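Local coordinates for kinesin-like protein KAR3 (PDB 1F9V) that probably converts ATP hydrolysis into movement along microtubules through its kinesin motor domain, held here with bound ADP and magnesium, at residues Gln63-Asn66 / Val67-Phe70; Arg168-Gln171 / Glu172-Thr175; Arg262-Gln265 / Asn266-Ser270; Thr328-Ser331 / Leu332-Ala335. The protein carries 2 engineered substitutions. One frame throughout, in Å; residues are numbered along the deposited sequence.

Interaction 1: residues Gln63-Asn66 / Val67-Phe70; sequences QDTN and VDVF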
loop_
_atom_site.group_PDB
_atom_site.type_symbol
_atom_site.label_atom_id
_atom_site.label_comp_id
_atom_site.label_asym_id
_atom_site.label_seq_id
_atom_site.Cartn_x
_atom_site.Cartn_y
_atom_site.Cartn_z
ATOM N N GLN A 63 8.924 12.574 12.878
ATOM C CA GLN A 63 9.998 13.362 12.276
ATOM C C GLN A 63 10.274 12.918 10.839
ATOM O O GLN A 63 10.900 13.646 10.069
ATOM C CB GLN A 63 11.289 13.238 13.095
ATOM C CG GLN A 63 11.150 13.615 14.564
ATOM C CD GLN A 63 11.283 15.112 14.808
ATOM O OE1 GLN A 63 10.924 15.929 13.958
ATOM N NE2 GLN A 63 11.804 15.476 15.976
ATOM N N ASP A 64 9.810 11.721 10.485
ATOM C CA ASP A 64 10.034 11.185 9.144
ATOM C C ASP A 64 9.124 11.789 8.088
ATOM O O ASP A 64 7.913 11.593 8.105
ATOM C CB ASP A 64 9.867 9.670 9.157
ATOM C CG ASP A 64 11.034 8.968 9.813
ATOM O OD1 ASP A 64 12.190 9.277 9.462
ATOM O OD2 ASP A 64 10.804 8.103 10.680
ATOM N N THR A 65 9.723 12.531 7.164
ATOM C CA THR A 65 8.993 13.172 6.075
ATOM C C THR A 65 8.779 12.182 4.923
ATOM O O THR A 65 9.294 11.064 4.940
ATOM C CB THR A 65 9.797 14.366 5.515
ATOM O OG1 THR A 65 10.999 13.879 4.911
ATOM C CG2 THR A 65 10.174 15.339 6.625
ATOM N N ASN A 66 8.022 12.605 3.917
ATOM C CA ASN A 66 7.791 11.756 2.758
ATOM C C ASN A 66 9.114 11.439 2.064
ATOM O O ASN A 66 9.315 10.333 1.569
ATOM C CB ASN A 66 6.820 12.437 1.794
ATOM C CG ASN A 66 5.376 12.166 2.154
ATOM O OD1 ASN A 66 5.090 11.607 3.214
ATOM N ND2 ASN A 66 4.458 12.557 1.278
ATOM N N VAL A 67 10.034 12.401 2.039
ATOM C CA VAL A 67 11.338 12.171 1.422
ATOM C C VAL A 67 12.105 11.092 2.210
ATOM O O VAL A 67 12.747 10.218 1.622
ATOM C CB VAL A 67 12.169 13.491 1.359
ATOM C CG1 VAL A 67 13.633 13.188 1.123
ATOM C CG2 VAL A 67 11.623 14.385 0.254
ATOM N N ASP A 68 12.030 11.148 3.540
ATOM C CA ASP A 68 12.699 10.157 4.385
ATOM C C ASP A 68 12.112 8.761 4.136
ATOM O O ASP A 68 12.835 7.771 4.083
ATOM C CB ASP A 68 12.524 10.504 5.869
ATOM C CG ASP A 68 13.175 11.819 6.244
ATOM O OD1 ASP A 68 14.193 12.177 5.611
ATOM O OD2 ASP A 68 12.666 12.494 7.167
ATOM N N VAL A 69 10.794 8.694 3.992
ATOM C CA VAL A 69 10.123 7.419 3.758
ATOM C C VAL A 69 10.573 6.815 2.433
ATOM O O VAL A 69 10.885 5.630 2.352
ATOM C CB VAL A 69 8.584 7.597 3.738
ATOM C CG1 VAL A 69 7.910 6.334 3.169
ATOM C CG2 VAL A 69 8.079 7.894 5.154
ATOM N N PHE A 70 10.638 7.635 1.393
ATOM C CA PHE A 70 11.033 7.098 0.105
ATOM C C PHE A 70 12.470 6.609 0.044
ATOM O O PHE A 70 12.836 5.868 -0.867
ATOM C CB PHE A 70 10.774 8.105 -1.015
ATOM C CG PHE A 70 10.724 7.472 -2.374
ATOM C CD1 PHE A 70 9.627 6.704 -2.752
ATOM C CD2 PHE A 70 11.798 7.587 -3.248
ATOM C CE1 PHE A 70 9.605 6.051 -3.984
ATOM C CE2 PHE A 70 11.786 6.941 -4.483
ATOM C CZ PHE A 70 10.683 6.168 -4.848
#

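Interaction 2: residues Arg168-Gln171 / Glu172-Thr175; sequences RHDQ and ETKT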
loop_
_atom_site.group_PDB
_atom_site.type_symbol
_atom_site.label_atom_id
_atom_site.label_comp_id
_atom_site.label_asym_id
_atom_site.label_seq_id
_atom_site.Cartn_x
_atom_site.Cartn_y
_atom_site.Cartn_z
ATOM N N ARG A 168 -9.123 -9.710 -16.712
ATOM C CA ARG A 168 -8.612 -10.702 -17.649
ATOM C C ARG A 168 -7.232 -11.161 -17.232
ATOM O O ARG A 168 -6.246 -10.454 -17.432
ATOM C CB ARG A 168 -8.529 -10.122 -19.064
ATOM C CG ARG A 168 -9.859 -9.726 -19.659
ATOM C CD ARG A 168 -10.354 -10.760 -20.657
ATOM N NE ARG A 168 -11.467 -10.240 -21.448
ATOM C CZ ARG A 168 -12.744 -10.291 -21.070
ATOM N NH1 ARG A 168 -13.069 -10.844 -19.912
ATOM N NH2 ARG A 168 -13.695 -9.772 -21.840
ATOM N N HIS A 169 -7.163 -12.343 -16.640
ATOM C CA HIS A 169 -5.893 -12.904 -16.223
ATOM C C HIS A 169 -5.333 -13.735 -17.375
ATOM O O HIS A 169 -6.015 -14.624 -17.896
ATOM C CB HIS A 169 -6.077 -13.813 -15.012
ATOM C CG HIS A 169 -6.425 -13.090 -13.752
ATOM N ND1 HIS A 169 -5.685 -12.029 -13.270
ATOM C CD2 HIS A 169 -7.411 -13.303 -12.849
ATOM C CE1 HIS A 169 -6.200 -11.621 -12.123
ATOM N NE2 HIS A 169 -7.249 -12.378 -11.845
ATOM N N ASP A 170 -4.102 -13.435 -17.774
ATOM C CA ASP A 170 -3.420 -14.170 -18.834
ATOM C C ASP A 170 -2.481 -15.133 -18.120
ATOM O O ASP A 170 -1.368 -14.769 -17.746
ATOM C CB ASP A 170 -2.614 -13.211 -19.715
ATOM C CG ASP A 170 -2.061 -13.880 -20.971
ATOM O OD1 ASP A 170 -1.891 -13.173 -21.987
ATOM O OD2 ASP A 170 -1.793 -15.102 -20.949
ATOM N N GLN A 171 -2.944 -16.362 -17.921
ATOM C CA GLN A 171 -2.163 -17.379 -17.228
ATOM C C GLN A 171 -0.836 -17.663 -17.924
ATOM O O GLN A 171 0.082 -18.221 -17.325
ATOM C CB GLN A 171 -2.980 -18.675 -17.107
ATOM C CG GLN A 171 -4.497 -18.461 -17.017
ATOM C CD GLN A 171 -5.185 -18.524 -18.379
ATOM O OE1 GLN A 171 -5.271 -17.524 -19.097
ATOM N NE2 GLN A 171 -5.676 -19.709 -18.737
ATOM N N GLU A 172 -0.737 -17.270 -19.188
ATOM C CA GLU A 172 0.474 -17.489 -19.966
ATOM C C GLU A 172 1.600 -16.573 -19.508
ATOM O O GLU A 172 2.643 -17.038 -19.044
ATOM C CB GLU A 172 0.189 -17.255 -21.457
ATOM C CG GLU A 172 1.348 -16.653 -22.245
ATOM C CD GLU A 172 2.073 -17.683 -23.089
ATOM O OE1 GLU A 172 3.321 -17.742 -23.026
ATOM O OE2 GLU A 172 1.392 -18.436 -23.815
ATOM N N THR A 173 1.376 -15.271 -19.638
ATOM C CA THR A 173 2.367 -14.273 -19.264
ATOM C C THR A 173 2.262 -13.868 -17.793
ATOM O O THR A 173 3.053 -13.055 -17.309
ATOM C CB THR A 173 2.200 -13.019 -20.119
ATOM O OG1 THR A 173 0.833 -12.600 -20.072
ATOM C CG2 THR A 173 2.574 -13.305 -21.558
ATOM N N LYS A 174 1.288 -14.443 -17.093
ATOM C CA LYS A 174 1.054 -14.136 -15.688
ATOM C C LYS A 174 0.830 -12.632 -15.495
ATOM O O LYS A 174 1.375 -12.014 -14.573
ATOM C CB LYS A 174 2.229 -14.619 -14.835
ATOM C CG LYS A 174 2.103 -16.072 -14.392
ATOM C CD LYS A 174 2.804 -16.306 -13.057
ATOM C CE LYS A 174 1.798 -16.471 -11.914
ATOM N NZ LYS A 174 2.268 -15.902 -10.605
ATOM N N THR A 175 0.030 -12.050 -16.384
ATOM C CA THR A 175 -0.297 -10.636 -16.315
ATOM C C THR A 175 -1.809 -10.478 -16.284
ATOM O O THR A 175 -2.554 -11.405 -16.616
ATOM C CB THR A 175 0.282 -9.839 -17.505
ATOM O OG1 THR A 175 -0.259 -10.340 -18.734
ATOM C CG2 THR A 175 1.795 -9.953 -17.526
#

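Interaction 3: residues Arg262-Gln265 / Asn266-Ser270; sequences RETQ and NINKS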
loop_
_atom_site.group_PDB
_atom_site.type_symbol
_atom_site.label_atom_id
_atom_site.label_comp_id
_atom_site.label_asym_id
_atom_site.label_seq_id
_atom_site.Cartn_x
_atom_site.Cartn_y
_atom_site.Cartn_z
ATOM N N ARG A 262 -23.960 -1.488 3.538
ATOM C CA ARG A 262 -23.367 -2.227 2.437
ATOM C C ARG A 262 -21.890 -1.925 2.278
ATOM O O ARG A 262 -21.091 -2.836 2.069
ATOM C CB ARG A 262 -24.119 -1.922 1.142
ATOM C CG ARG A 262 -25.625 -2.183 1.249
ATOM C CD ARG A 262 -25.992 -3.639 0.958
ATOM N NE ARG A 262 -26.126 -4.445 2.171
ATOM C CZ ARG A 262 -27.210 -5.142 2.501
ATOM N NH1 ARG A 262 -28.280 -5.139 1.713
ATOM N NH2 ARG A 262 -27.220 -5.857 3.620
ATOM N N GLU A 263 -21.522 -0.651 2.386
ATOM C CA GLU A 263 -20.123 -0.275 2.255
ATOM C C GLU A 263 -19.297 -0.833 3.413
ATOM O O GLU A 263 -18.192 -1.329 3.211
ATOM C CB GLU A 263 -19.994 1.249 2.157
ATOM C CG GLU A 263 -19.587 1.947 3.422
ATOM C CD GLU A 263 -19.393 3.435 3.210
ATOM O OE1 GLU A 263 -18.861 4.102 4.128
ATOM O OE2 GLU A 263 -19.772 3.934 2.125
ATOM N N THR A 264 -19.845 -0.782 4.622
ATOM C CA THR A 264 -19.139 -1.299 5.792
ATOM C C THR A 264 -18.862 -2.786 5.632
ATOM O O THR A 264 -17.767 -3.259 5.931
ATOM C CB THR A 264 -19.969 -1.091 7.076
ATOM O OG1 THR A 264 -20.221 0.307 7.254
ATOM C CG2 THR A 264 -19.229 -1.636 8.292
ATOM N N GLN A 265 -19.861 -3.524 5.160
ATOM C CA GLN A 265 -19.716 -4.956 4.963
ATOM C C GLN A 265 -18.650 -5.262 3.920
ATOM O O GLN A 265 -17.840 -6.163 4.098
ATOM C CB GLN A 265 -21.051 -5.570 4.530
ATOM C CG GLN A 265 -22.120 -5.532 5.608
ATOM C CD GLN A 265 -23.464 -6.029 5.113
ATOM O OE1 GLN A 265 -23.886 -5.718 3.998
ATOM N NE2 GLN A 265 -24.145 -6.807 5.945
ATOM N N ASN A 266 -18.653 -4.499 2.833
ATOM C CA ASN A 266 -17.687 -4.701 1.757
ATOM C C ASN A 266 -16.263 -4.314 2.164
ATOM O O ASN A 266 -15.298 -4.985 1.788
ATOM C CB ASN A 266 -18.116 -3.912 0.514
ATOM C CG ASN A 266 -19.208 -4.621 -0.274
ATOM O OD1 ASN A 266 -19.150 -5.836 -0.477
ATOM N ND2 ASN A 266 -20.209 -3.868 -0.713
ATOM N N ILE A 267 -16.129 -3.234 2.927
ATOM C CA ILE A 267 -14.810 -2.804 3.380
ATOM C C ILE A 267 -14.280 -3.838 4.372
ATOM O O ILE A 267 -13.129 -4.258 4.284
ATOM C CB ILE A 267 -14.875 -1.413 4.059
ATOM C CG1 ILE A 267 -15.200 -0.346 3.010
ATOM C CG2 ILE A 267 -13.553 -1.101 4.758
ATOM C CD1 ILE A 267 -15.682 0.966 3.596
ATOM N N ASN A 268 -15.134 -4.264 5.297
ATOM C CA ASN A 268 -14.747 -5.254 6.295
ATOM C C ASN A 268 -14.263 -6.532 5.618
ATOM O O ASN A 268 -13.187 -7.045 5.925
ATOM C CB ASN A 268 -15.930 -5.596 7.201
ATOM C CG ASN A 268 -16.227 -4.512 8.222
ATOM O OD1 ASN A 268 -15.525 -3.503 8.308
ATOM N ND2 ASN A 268 -17.279 -4.719 9.005
ATOM N N LYS A 269 -15.068 -7.048 4.696
ATOM C CA LYS A 269 -14.724 -8.278 3.990
ATOM C C LYS A 269 -13.445 -8.137 3.169
ATOM O O LYS A 269 -12.578 -9.017 3.189
ATOM C CB LYS A 269 -15.876 -8.691 3.068
ATOM C CG LYS A 269 -16.521 -10.008 3.439
ATOM C CD LYS A 269 -17.303 -9.892 4.738
ATOM C CE LYS A 269 -18.664 -9.252 4.511
ATOM N NZ LYS A 269 -19.033 -8.352 5.637
ATOM N N SER A 270 -13.338 -7.029 2.446
ATOM C CA SER A 270 -12.183 -6.773 1.599
ATOM C C SER A 270 -10.887 -6.669 2.405
ATOM O O SER A 270 -9.884 -7.288 2.057
ATOM C CB SER A 270 -12.410 -5.492 0.780
ATOM O OG SER A 270 -11.326 -5.261 -0.098
#

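Interaction 4: residues Thr328-Ser331 / Leu332-Ala335; sequences TLNS and LRFA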
loop_
_atom_site.group_PDB
_atom_site.type_symbol
_atom_site.label_atom_id
_atom_site.label_comp_id
_atom_site.label_asym_id
_atom_site.label_seq_id
_atom_site.Cartn_x
_atom_site.Cartn_y
_atom_site.Cartn_z
ATOM N N THR A 328 -5.693 2.650 16.509
ATOM C CA THR A 328 -4.266 2.493 16.282
ATOM C C THR A 328 -3.868 1.076 16.680
ATOM O O THR A 328 -3.116 0.411 15.968
ATOM C CB THR A 328 -3.451 3.505 17.107
ATOM O OG1 THR A 328 -3.565 4.798 16.508
ATOM C CG2 THR A 328 -1.982 3.105 17.149
ATOM N N LEU A 329 -4.377 0.606 17.815
ATOM C CA LEU A 329 -4.064 -0.742 18.259
ATOM C C LEU A 329 -4.639 -1.758 17.267
ATOM O O LEU A 329 -4.038 -2.803 17.018
ATOM C CB LEU A 329 -4.611 -0.970 19.676
ATOM C CG LEU A 329 -3.699 -0.361 20.759
ATOM C CD1 LEU A 329 -4.395 -0.429 22.109
ATOM C CD2 LEU A 329 -2.359 -1.090 20.806
ATOM N N ASN A 330 -5.795 -1.443 16.693
ATOM C CA ASN A 330 -6.407 -2.332 15.707
ATOM C C ASN A 330 -5.484 -2.425 14.487
ATOM O O ASN A 330 -5.193 -3.517 13.997
ATOM C CB ASN A 330 -7.774 -1.796 15.276
ATOM C CG ASN A 330 -8.871 -2.089 16.293
ATOM O OD1 ASN A 330 -8.732 -2.970 17.147
ATOM N ND2 ASN A 330 -9.967 -1.351 16.201
ATOM N N SER A 331 -5.014 -1.272 14.017
ATOM C CA SER A 331 -4.126 -1.213 12.856
ATOM C C SER A 331 -2.808 -1.951 13.085
ATOM O O SER A 331 -2.300 -2.624 12.187
ATOM C CB SER A 331 -3.831 0.245 12.484
ATOM O OG SER A 331 -4.980 0.892 11.967
ATOM N N LEU A 332 -2.248 -1.825 14.285
ATOM C CA LEU A 332 -0.989 -2.489 14.593
ATOM C C LEU A 332 -1.195 -3.992 14.684
ATOM O O LEU A 332 -0.293 -4.772 14.370
ATOM C CB LEU A 332 -0.401 -1.942 15.903
ATOM C CG LEU A 332 0.123 -0.503 15.788
ATOM C CD1 LEU A 332 0.467 0.047 17.170
ATOM C CD2 LEU A 332 1.349 -0.479 14.884
ATOM N N ARG A 333 -2.384 -4.408 15.109
ATOM C CA ARG A 333 -2.663 -5.833 15.182
ATOM C C ARG A 333 -2.791 -6.370 13.745
ATOM O O ARG A 333 -2.360 -7.490 13.454
ATOM C CB ARG A 333 -3.936 -6.084 15.988
ATOM C CG ARG A 333 -3.653 -6.414 17.454
ATOM C CD ARG A 333 -4.937 -6.615 18.253
ATOM N NE ARG A 333 -4.925 -5.783 19.448
ATOM C CZ ARG A 333 -5.793 -4.807 19.694
ATOM N NH1 ARG A 333 -6.756 -4.533 18.828
ATOM N NH2 ARG A 333 -5.674 -4.085 20.794
ATOM N N PHE A 334 -3.366 -5.571 12.849
ATOM C CA PHE A 334 -3.474 -5.994 11.451
ATOM C C PHE A 334 -2.052 -6.089 10.882
ATOM O O PHE A 334 -1.695 -7.071 10.227
ATOM C CB PHE A 334 -4.287 -4.986 10.633
ATOM C CG PHE A 334 -4.362 -5.318 9.158
ATOM C CD1 PHE A 334 -3.401 -4.840 8.274
ATOM C CD2 PHE A 334 -5.388 -6.117 8.660
ATOM C CE1 PHE A 334 -3.461 -5.154 6.911
ATOM C CE2 PHE A 334 -5.453 -6.433 7.300
ATOM C CZ PHE A 334 -4.491 -5.951 6.432
ATOM N N ALA A 335 -1.243 -5.062 11.138
ATOM C CA ALA A 335 0.139 -5.033 10.665
ATOM C C ALA A 335 0.905 -6.267 11.123
ATOM O O ALA A 335 1.673 -6.845 10.355
ATOM C CB ALA A 335 0.835 -3.777 11.170
#

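Interaction 1: residues Gln63-Asn66 / Val67-Phe70
The carboxylate of Asp68 receives the backbone N of Thr65 from above its plane, the donor lying 36° out of it, and the carboxylate of Asp64 stands nearly perpendicular to it. This is a capping box, the reciprocal start of helix 66-77 with Thr65 at the N-cap, and it illustrates how the N-cap residue and a first-turn residue can each satisfy the other's backbone NH. In one direction Thr65 N donates to Asp68 OD2 at 2.9 Å, almost straight at 167°. In the other, Asp68 N donates to Thr65 OG1 at 3.2 Å. The hydroxyl reaches that NH because OG1 is set between the backbone N and the carbonyl carbon of its own residue (chi1 65°). A weak third bond, Thr65 OG1 to Asp68 OD2 at 3.1 Å, ties the two side chains directly, so that OD2 is held by two groups of one residue. The closeness of Asp64 OD1 to Asp68 OD2, 4.0 Å, would tend to be unfavourable. It is probably offset by a salt bridge from Asp68 OD1 to Lys71 and by a hydrogen bond from Asp61 N to Asp64 OD2. Asn66 leaves the box in another direction: its amide is buried and bonded at both ends, OD1 to Arg10, which lines an ADP pocket, and ND2 to the carbonyl of Phe100. Inside the first turn, Val69 N donates to Thr65 O at 3.0 Å, and the methyl Val69 CG2 rests 3.4 Å from that same Thr65 O.

Interaction 2: residues Arg168-Gln171 / Glu172-Thr175
Asp170 OD2 accepts two backbone NH groups of the tight turn that follows it: Glu172 N at 3.0 Å, on the anti side of the carboxylate, and Thr173 N in a weak bond at 3.4 Å. The carboxylate lies over the turn because CG is anti to the backbone N (chi1 -171°). Its main chain works just as hard. Asp170 N donates to Thr175 O at 2.8 Å in a nearly linear bond, whereas Asp170 O takes two weak ones, from Lys174 N at 2.8 Å and from Thr175 N at 3.3 Å. Two residues facing one make a G1 beta bulge, with Lys174 in the left-handed conformation, and it closes the hairpin of strands 167-170 and 175-178. Within the returning arm, Thr173 OG1 and Thr175 OG1 share a hydrogen bond of 2.8 Å. With an alanine at Asp170, the NH groups of Glu172 and Thr173 would probably lose their acceptor, leaving the turn freer to move. On the other side of the hairpin, His169 packs edge-to-face against Tyr300 and Tyr304 of helix 297-306. One carboxylate thus probably steadies the turn beyond its backbone bonds, while that of Glu172, alongside but not touching, probably repels it mildly.

Interaction 3: residues Arg262-Gln265 / Asn266-Ser270
Lys269 folds back over the carbonyl of Gln265, one turn earlier in the same helix, and its side chain can be followed atom by atom along that oxygen. CB lies 3.4 Å from Gln265 O; CG and CD swing wider; CE returns to 3.2 Å from Gln265 O; and NZ finally donates to Gln265 O at 2.9 Å. Bends at chi2 (70°) and chi3 (80°) make this return possible. The oxygen therefore has two donors from one residue, since Lys269 N also reaches Gln265 O, at 3.0 Å, from the opposite face of the carbonyl plane. Such double use of a helix carbonyl shows how a lysine can find a partner within its own helix. Asn268 treats the preceding carbonyl differently: its CG sits just 3.0 Å from Thr264 O, yet neither end of the amide bonds to that oxygen, and Asn268 ND2 lies beside the methyl Thr264 CG2 at 3.7 Å. An alanine in place of Asn268 would strip the amide away and is likely to leave the Thr264 methyl without its neighbour on that side. Further round, Glu263 CG runs alongside Ile267 CD1, 4.0 Å off, and Arg262 NE bonds to Gln265 OE1 at 3.2 Å. Helix 258-281 corresponds to the switch II helix of kinesins. It is tied to the central sheet by Ser270 OG, bonded to His218 of strand 218-228, and by Asn266 ND2, bonded to Asn142 in the turn joining strands 130-141 and 144-147.

Interaction 4: residues Thr328-Ser331 / Leu332-Ala335
Arg333 curls back over the preceding turn of its helix, with Leu329 O over one face of the guanidinium, 3.6 Å above its plane and offset toward the rim. At the edge, in that plane, Asn330 OD1 lies 3.0 Å from Arg333 NH1, the amide and guanidinium planes being 68° apart. Arg333 NH2 meets carbon instead, 3.5 Å from Leu329 CB. The bend at chi3 (-128°) brings the group round to this place after a straight start. On the adjoining flank, Leu332 CD1 lies against Thr328 CG2 at 3.9 Å, both side chains pointing the same way. Behind these contacts stands the helical ladder, in which Leu332 N bonds to Thr328 O at 2.9 Å and Arg333 N to Leu329 O at 3.0 Å. One shell further out, Thr328 OG1 bonds to the carbonyl of His324, and Glu327 weakly holds Asn330 ND2. The polar edge and the greasy flank divide one helix, as an amphipathic helix does. Leu329 and Leu332 press on strands 38-44 and 51-56, Ser331 and Ala335 on strand 311-318 of the central sheet, and Phe334 stacks on Tyr91 at the end of strand 86-91, so helix 325-338 is wedged between two sheets.

All four contacts lie within the kinesin motor domain and follow one another along the chain, none touching another. Interactions 3 and 4 come nearest, about 7 Å between closest atoms, though they lie on separate helices, 258-281 and 325-338. Interaction 1, at the start of helix 66-77, is about 21 Å from interaction 4 between centres and across the chain's centre from interactions 2 and 3. Interaction 2, on a separate two-strand hairpin, is the most remote from the middle of the chain, about 36 Å from interaction 1 between centres. A cap, a hairpin turn and two helix interiors thus shape separate elements, with only Asn66's side chain about 5 Å from bound ADP.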